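Local coordinates for periplasmic branched-chain amino acid-binding protein (Burkholderia mallei, PDB 3I09) that probably binds a branched-chain amino acid or a similar small ligand in the periplasm for uptake by an ABC transporter, at residues A[109-123]-A[318-331]. Sequence-based numbering, arbitrary orientation.
Sequences TNEQCTPYTVHYAYD and YAKGYIRTDGSMIH. With AAE (acetoacetic acid), chain C.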
loop_
_atom_site.group_PDB
_atom_site.type_symbol
_atom_site.label_atom_id
_atom_site.label_comp_id
_atom_site.label_asym_id
_atom_site.label_seq_id
_atom_site.Cartn_x
_atom_site.Cartn_y
_atom_site.Cartn_z
ATOM N N THR A 109 11.729 1.632 -4.604
ATOM C CA THR A 109 12.887 0.895 -4.103
ATOM C C THR A 109 13.712 0.300 -5.241
ATOM O O THR A 109 14.501 -0.599 -5.052
ATOM C CB THR A 109 12.441 -0.209 -3.133
ATOM O OG1 THR A 109 11.549 -1.094 -3.807
ATOM C CG2 THR A 109 11.730 0.428 -1.879
ATOM N N ASN A 110 13.520 0.849 -6.436
ATOM C CA ASN A 110 14.130 0.339 -7.637
ATOM C C ASN A 110 14.701 1.512 -8.423
ATOM O O ASN A 110 15.677 2.101 -7.950
ATOM C CB ASN A 110 13.135 -0.535 -8.398
ATOM C CG ASN A 110 13.104 -1.938 -7.853
ATOM O OD1 ASN A 110 14.073 -2.720 -8.052
ATOM N ND2 ASN A 110 12.036 -2.270 -7.125
ATOM N N GLU A 111 14.088 1.892 -9.542
ATOM C CA GLU A 111 14.633 2.981 -10.366
ATOM C C GLU A 111 14.796 4.296 -9.598
ATOM O O GLU A 111 15.664 5.098 -9.946
ATOM C CB GLU A 111 13.778 3.216 -11.612
ATOM C CG GLU A 111 13.818 2.089 -12.642
ATOM C CD GLU A 111 12.867 0.943 -12.358
ATOM O OE1 GLU A 111 12.124 0.983 -11.333
ATOM O OE2 GLU A 111 12.843 0.008 -13.200
ATOM N N GLN A 112 13.937 4.537 -8.604
ATOM C CA GLN A 112 13.976 5.769 -7.831
ATOM C C GLN A 112 14.297 5.538 -6.361
ATOM O O GLN A 112 13.890 6.322 -5.494
ATOM C CB GLN A 112 12.674 6.552 -8.033
ATOM C CG GLN A 112 12.533 6.958 -9.513
ATOM C CD GLN A 112 11.276 7.756 -9.855
ATOM O OE1 GLN A 112 10.590 7.467 -10.862
ATOM N NE2 GLN A 112 10.987 8.769 -9.076
ATOM N N CYS A 113 15.108 4.507 -6.081
ATOM C CA CYS A 113 15.499 4.228 -4.716
ATOM C C CYS A 113 16.406 5.344 -4.199
ATOM O O CYS A 113 17.095 6.035 -4.976
ATOM C CB CYS A 113 16.168 2.863 -4.609
ATOM S SG CYS A 113 17.824 2.825 -5.328
ATOM N N THR A 114 16.330 5.591 -2.905
ATOM C CA THR A 114 17.145 6.629 -2.272
ATOM C C THR A 114 17.627 6.085 -0.931
ATOM O O THR A 114 17.053 5.141 -0.412
ATOM C CB THR A 114 16.392 7.982 -2.060
ATOM O OG1 THR A 114 15.897 8.093 -0.735
ATOM C CG2 THR A 114 15.201 8.192 -3.062
ATOM N N PRO A 115 18.652 6.692 -0.370
ATOM C CA PRO A 115 19.132 6.343 0.941
ATOM C C PRO A 115 18.268 6.831 2.093
ATOM O O PRO A 115 18.569 6.484 3.224
ATOM C CB PRO A 115 20.485 7.058 1.032
ATOM C CG PRO A 115 20.767 7.566 -0.305
ATOM C CD PRO A 115 19.446 7.788 -0.948
ATOM N N TYR A 116 17.210 7.588 1.789
ATOM C CA TYR A 116 16.335 8.166 2.795
ATOM C C TYR A 116 14.901 7.655 2.745
ATOM O O TYR A 116 14.038 8.221 3.432
ATOM C CB TYR A 116 16.355 9.707 2.649
ATOM C CG TYR A 116 17.747 10.245 2.881
ATOM C CD1 TYR A 116 18.234 10.419 4.174
ATOM C CD2 TYR A 116 18.609 10.459 1.831
ATOM C CE1 TYR A 116 19.532 10.845 4.404
ATOM C CE2 TYR A 116 19.913 10.904 2.061
ATOM C CZ TYR A 116 20.360 11.077 3.340
ATOM O OH TYR A 116 21.654 11.502 3.557
ATOM N N THR A 117 14.651 6.595 1.960
ATOM C CA THR A 117 13.298 6.117 1.685
ATOM C C THR A 117 13.061 4.763 2.320
ATOM O O THR A 117 13.909 3.883 2.226
ATOM C CB THR A 117 13.102 6.012 0.188
ATOM O OG1 THR A 117 13.335 7.311 -0.399
ATOM C CG2 THR A 117 11.672 5.471 -0.159
ATOM N N VAL A 118 11.915 4.608 2.968
ATOM C CA VAL A 118 11.467 3.326 3.437
ATOM C C VAL A 118 10.108 3.060 2.791
ATOM O O VAL A 118 9.226 3.924 2.855
ATOM C CB VAL A 118 11.332 3.314 4.963
ATOM C CG1 VAL A 118 10.772 1.961 5.455
ATOM C CG2 VAL A 118 12.694 3.613 5.587
ATOM N N HIS A 119 9.938 1.860 2.214
ATOM C CA HIS A 119 8.656 1.454 1.642
ATOM C C HIS A 119 8.107 0.376 2.565
ATOM O O HIS A 119 8.607 -0.742 2.621
ATOM C CB HIS A 119 8.812 0.995 0.183
ATOM C CG HIS A 119 7.535 1.100 -0.625
ATOM N ND1 HIS A 119 7.436 0.620 -1.912
ATOM C CD2 HIS A 119 6.348 1.695 -0.359
ATOM C CE1 HIS A 119 6.221 0.848 -2.376
ATOM N NE2 HIS A 119 5.536 1.505 -1.459
ATOM N N TYR A 120 7.092 0.754 3.341
ATOM C CA TYR A 120 6.812 0.061 4.578
ATOM C C TYR A 120 5.825 -1.107 4.513
ATOM O O TYR A 120 6.030 -2.110 5.220
ATOM C CB TYR A 120 6.355 1.036 5.661
ATOM C CG TYR A 120 6.477 0.514 7.088
ATOM C CD1 TYR A 120 7.657 0.680 7.811
ATOM C CD2 TYR A 120 5.367 -0.050 7.752
ATOM C CE1 TYR A 120 7.756 0.261 9.139
ATOM C CE2 TYR A 120 5.466 -0.499 9.083
ATOM C CZ TYR A 120 6.661 -0.313 9.776
ATOM O OH TYR A 120 6.808 -0.743 11.075
ATOM N N ALA A 121 4.750 -0.962 3.739
ATOM C CA ALA A 121 3.590 -1.876 3.852
ATOM C C ALA A 121 3.443 -2.940 2.777
ATOM O O ALA A 121 3.158 -4.110 3.082
ATOM C CB ALA A 121 2.297 -1.080 3.980
ATOM N N TYR A 122 3.590 -2.544 1.529
ATOM C CA TYR A 122 3.398 -3.430 0.374
ATOM C C TYR A 122 4.025 -2.751 -0.840
ATOM O O TYR A 122 4.324 -1.579 -0.790
ATOM C CB TYR A 122 1.927 -3.714 0.079
ATOM C CG TYR A 122 1.201 -2.565 -0.530
ATOM C CD1 TYR A 122 0.932 -1.418 0.213
ATOM C CD2 TYR A 122 0.914 -2.536 -1.892
ATOM C CE1 TYR A 122 0.299 -0.298 -0.377
ATOM C CE2 TYR A 122 0.245 -1.443 -2.477
ATOM C CZ TYR A 122 -0.027 -0.327 -1.732
ATOM O OH TYR A 122 -0.655 0.753 -2.329
ATOM N N ASP A 123 4.223 -3.491 -1.916
ATOM C CA ASP A 123 4.502 -2.854 -3.210
ATOM C C ASP A 123 3.945 -3.683 -4.336
ATOM O O ASP A 123 3.394 -4.776 -4.136
ATOM C CB ASP A 123 5.998 -2.489 -3.430
ATOM C CG ASP A 123 6.923 -3.689 -3.558
ATOM O OD1 ASP A 123 6.504 -4.741 -4.063
ATOM O OD2 ASP A 123 8.106 -3.530 -3.139
ATOM N N TYR A 318 1.618 -5.223 13.841
ATOM C CA TYR A 318 1.543 -5.101 12.378
ATOM C C TYR A 318 2.417 -6.153 11.673
ATOM O O TYR A 318 1.930 -6.877 10.818
ATOM C CB TYR A 318 1.899 -3.668 11.926
ATOM C CG TYR A 318 1.964 -3.581 10.424
ATOM C CD1 TYR A 318 0.784 -3.663 9.654
ATOM C CD2 TYR A 318 3.180 -3.456 9.763
ATOM C CE1 TYR A 318 0.833 -3.650 8.252
ATOM C CE2 TYR A 318 3.248 -3.462 8.333
ATOM C CZ TYR A 318 2.061 -3.575 7.599
ATOM O OH TYR A 318 2.161 -3.587 6.211
ATOM N N ALA A 319 3.684 -6.264 12.067
ATOM C CA ALA A 319 4.628 -7.109 11.362
ATOM C C ALA A 319 5.832 -7.441 12.189
ATOM O O ALA A 319 6.187 -6.719 13.115
ATOM C CB ALA A 319 5.095 -6.447 10.035
ATOM N N LYS A 320 6.461 -8.546 11.812
ATOM C CA LYS A 320 7.845 -8.818 12.175
ATOM C C LYS A 320 8.663 -8.614 10.911
ATOM O O LYS A 320 8.320 -9.143 9.860
ATOM C CB LYS A 320 8.036 -10.227 12.688
ATOM C CG LYS A 320 7.167 -10.562 13.899
ATOM N N GLY A 321 9.723 -7.821 10.997
ATOM C CA GLY A 321 10.534 -7.565 9.815
ATOM C C GLY A 321 11.744 -6.690 10.032
ATOM O O GLY A 321 12.248 -6.565 11.140
ATOM N N TYR A 322 12.251 -6.146 8.931
ATOM C CA TYR A 322 13.421 -5.277 8.989
ATOM C C TYR A 322 13.428 -4.456 7.705
ATOM O O TYR A 322 12.670 -4.745 6.760
ATOM C CB TYR A 322 14.702 -6.113 9.132
ATOM C CG TYR A 322 14.927 -7.049 7.976
ATOM C CD1 TYR A 322 14.308 -8.297 7.917
ATOM C CD2 TYR A 322 15.765 -6.686 6.920
ATOM C CE1 TYR A 322 14.548 -9.155 6.840
ATOM C CE2 TYR A 322 15.964 -7.514 5.870
ATOM C CZ TYR A 322 15.366 -8.730 5.818
ATOM O OH TYR A 322 15.633 -9.524 4.730
ATOM N N ILE A 323 14.259 -3.432 7.693
ATOM C CA ILE A 323 14.319 -2.523 6.542
ATOM C C ILE A 323 15.659 -2.748 5.894
ATOM O O ILE A 323 16.720 -2.546 6.508
ATOM C CB ILE A 323 14.116 -1.059 6.964
ATOM C CG1 ILE A 323 12.726 -0.840 7.562
ATOM C CG2 ILE A 323 14.387 -0.098 5.749
ATOM C CD1 ILE A 323 12.608 0.535 8.412
ATOM N N ARG A 324 15.621 -3.144 4.639
ATOM C CA ARG A 324 16.855 -3.549 3.939
ATOM C C ARG A 324 17.433 -2.426 3.088
ATOM O O ARG A 324 16.878 -1.323 3.028
ATOM C CB ARG A 324 16.623 -4.812 3.126
ATOM C CG ARG A 324 15.751 -4.639 1.942
ATOM C CD ARG A 324 15.684 -5.966 1.131
ATOM N NE ARG A 324 14.949 -5.707 -0.083
ATOM C CZ ARG A 324 14.476 -6.625 -0.912
ATOM N NH1 ARG A 324 14.642 -7.921 -0.663
ATOM N NH2 ARG A 324 13.830 -6.228 -1.991
ATOM N N THR A 325 18.547 -2.714 2.426
ATOM C CA THR A 325 19.307 -1.698 1.716
ATOM C C THR A 325 18.480 -0.833 0.758
ATOM O O THR A 325 18.615 0.386 0.753
ATOM C CB THR A 325 20.516 -2.356 0.966
ATOM O OG1 THR A 325 21.333 -3.006 1.943
ATOM C CG2 THR A 325 21.347 -1.306 0.239
ATOM N N ASP A 326 17.625 -1.464 -0.034
ATOM C CA ASP A 326 16.838 -0.741 -1.059
ATOM C C ASP A 326 15.696 0.075 -0.486
ATOM O O ASP A 326 15.002 0.778 -1.228
ATOM C CB ASP A 326 16.330 -1.681 -2.177
ATOM C CG ASP A 326 15.295 -2.724 -1.717
ATOM O OD1 ASP A 326 14.930 -2.795 -0.525
ATOM O OD2 ASP A 326 14.851 -3.523 -2.586
ATOM N N GLY A 327 15.499 -0.045 0.828
ATOM C CA GLY A 327 14.442 0.672 1.532
ATOM C C GLY A 327 13.186 -0.133 1.826
ATOM O O GLY A 327 12.313 0.346 2.529
ATOM N N SER A 328 13.035 -1.323 1.265
ATOM C CA SER A 328 11.853 -2.105 1.546
ATOM C C SER A 328 11.864 -2.637 2.973
ATOM O O SER A 328 12.856 -3.185 3.420
ATOM C CB SER A 328 11.724 -3.298 0.601
ATOM O OG SER A 328 11.378 -2.839 -0.682
HETATM N N MSE A 329 10.734 -2.505 3.652
HETATM C CA MSE A 329 10.503 -3.234 4.906
HETATM C C MSE A 329 10.045 -4.630 4.548
HETATM O O MSE A 329 8.959 -4.813 3.997
HETATM C CB MSE A 329 9.458 -2.503 5.795
HETATM C CG MSE A 329 9.603 -2.840 7.305
HETATM SE SE MSE A 329 8.788 -4.521 7.708
HETATM C CE MSE A 329 6.977 -3.867 8.046
ATOM N N ILE A 330 10.902 -5.627 4.838
ATOM C CA ILE A 330 10.647 -7.020 4.528
ATOM C C ILE A 330 9.829 -7.681 5.634
ATOM O O ILE A 330 10.233 -7.716 6.810
ATOM C CB ILE A 330 11.993 -7.768 4.284
ATOM C CG1 ILE A 330 12.818 -7.052 3.197
ATOM C CG2 ILE A 330 11.704 -9.217 3.875
ATOM C CD1 ILE A 330 12.145 -6.979 1.829
ATOM N N HIS A 331 8.646 -8.148 5.259
ATOM C CA HIS A 331 7.708 -8.801 6.146
ATOM C C HIS A 331 6.827 -9.748 5.318
ATOM O O HIS A 331 6.596 -9.525 4.109
ATOM C CB HIS A 331 6.863 -7.766 6.932
ATOM C CG HIS A 331 6.104 -6.779 6.062
ATOM N ND1 HIS A 331 6.726 -5.910 5.184
ATOM C CD2 HIS A 331 4.780 -6.515 5.968
ATOM C CE1 HIS A 331 5.810 -5.201 4.544
ATOM N NE2 HIS A 331 4.624 -5.521 5.025
HETATM O O1 AAE C . 0.134 3.456 -5.222
HETATM C C2 AAE C . -1.030 3.799 -5.493
HETATM O O3 AAE C . -1.288 4.783 -6.221
HETATM C C4 AAE C . -2.173 2.949 -4.965
HETATM C C5 AAE C . -2.673 3.462 -3.643
HETATM O O8 AAE C . -2.033 4.321 -2.990
HETATM C C9 AAE C . -3.883 2.759 -3.101
HETATM O O HOH W 1 14.976 -3.564 -5.239
HETATM O O HOH W 2 12.283 -3.500 -3.055
HETATM O O HOH W 3 14.450 3.488 -1.588
HETATM O O HOH W 4 19.207 2.732 -0.449
HETATM O O HOH W 5 7.497 -3.285 2.106
HETATM O O HOH W 6 8.565 -2.552 -0.528
#
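H119 and S328 form a single beta bridge between 109-123 and 318-331. H119 N donates to G327 O (2.8 Å), and M329 N donates to H119 O in an almost straight bond (179°). V118 CA lies 3.2 Å from G327 O. G327 ends a type I turn from R324, and its lack of a side chain lets CA approach T117 O to 3.3 Å. D326 OD1 makes an Asx turn with S328 N. R324 NE reaches the same oxygen from the opposite face of the carboxylate, adding a salt bridge. T109 sits over this turn, its CG2 3.5 Å from S328 OG. Water 2 links T109 OG1, D326 OD2 and S328 OG.

The fold is a type I periplasmic binding protein. Strand 117-119 is an outermost strand of the mixed six-stranded sheet, and the bridge joins it to the hairpin of 320-323 and 329-338. Y122, just beyond the bridge, lines the acetoacetic acid pocket.

V118 CG1 meets I323 CD1, the side chains crossing at about a right angle. The Y120 ring carries the CE methyl of M329, a selenomethionine, over one face (4.0 Å from the centroid). Bends at chi2 and chi3 (-80° and -88°) fold that methyl back. Y318 runs beside Y120 in the opposite direction, the rings near parallel but barely overlapping. Y120 OH is hydrogen-bonded to S285 OG and Y318 OH to S252 OG. H331 NE2 donates to A121 O (2.8 Å) and ND1 to M329 O, both near the ring plane. These bent bonds would hold the ring's rotation and are consistent with a cationic imidazole.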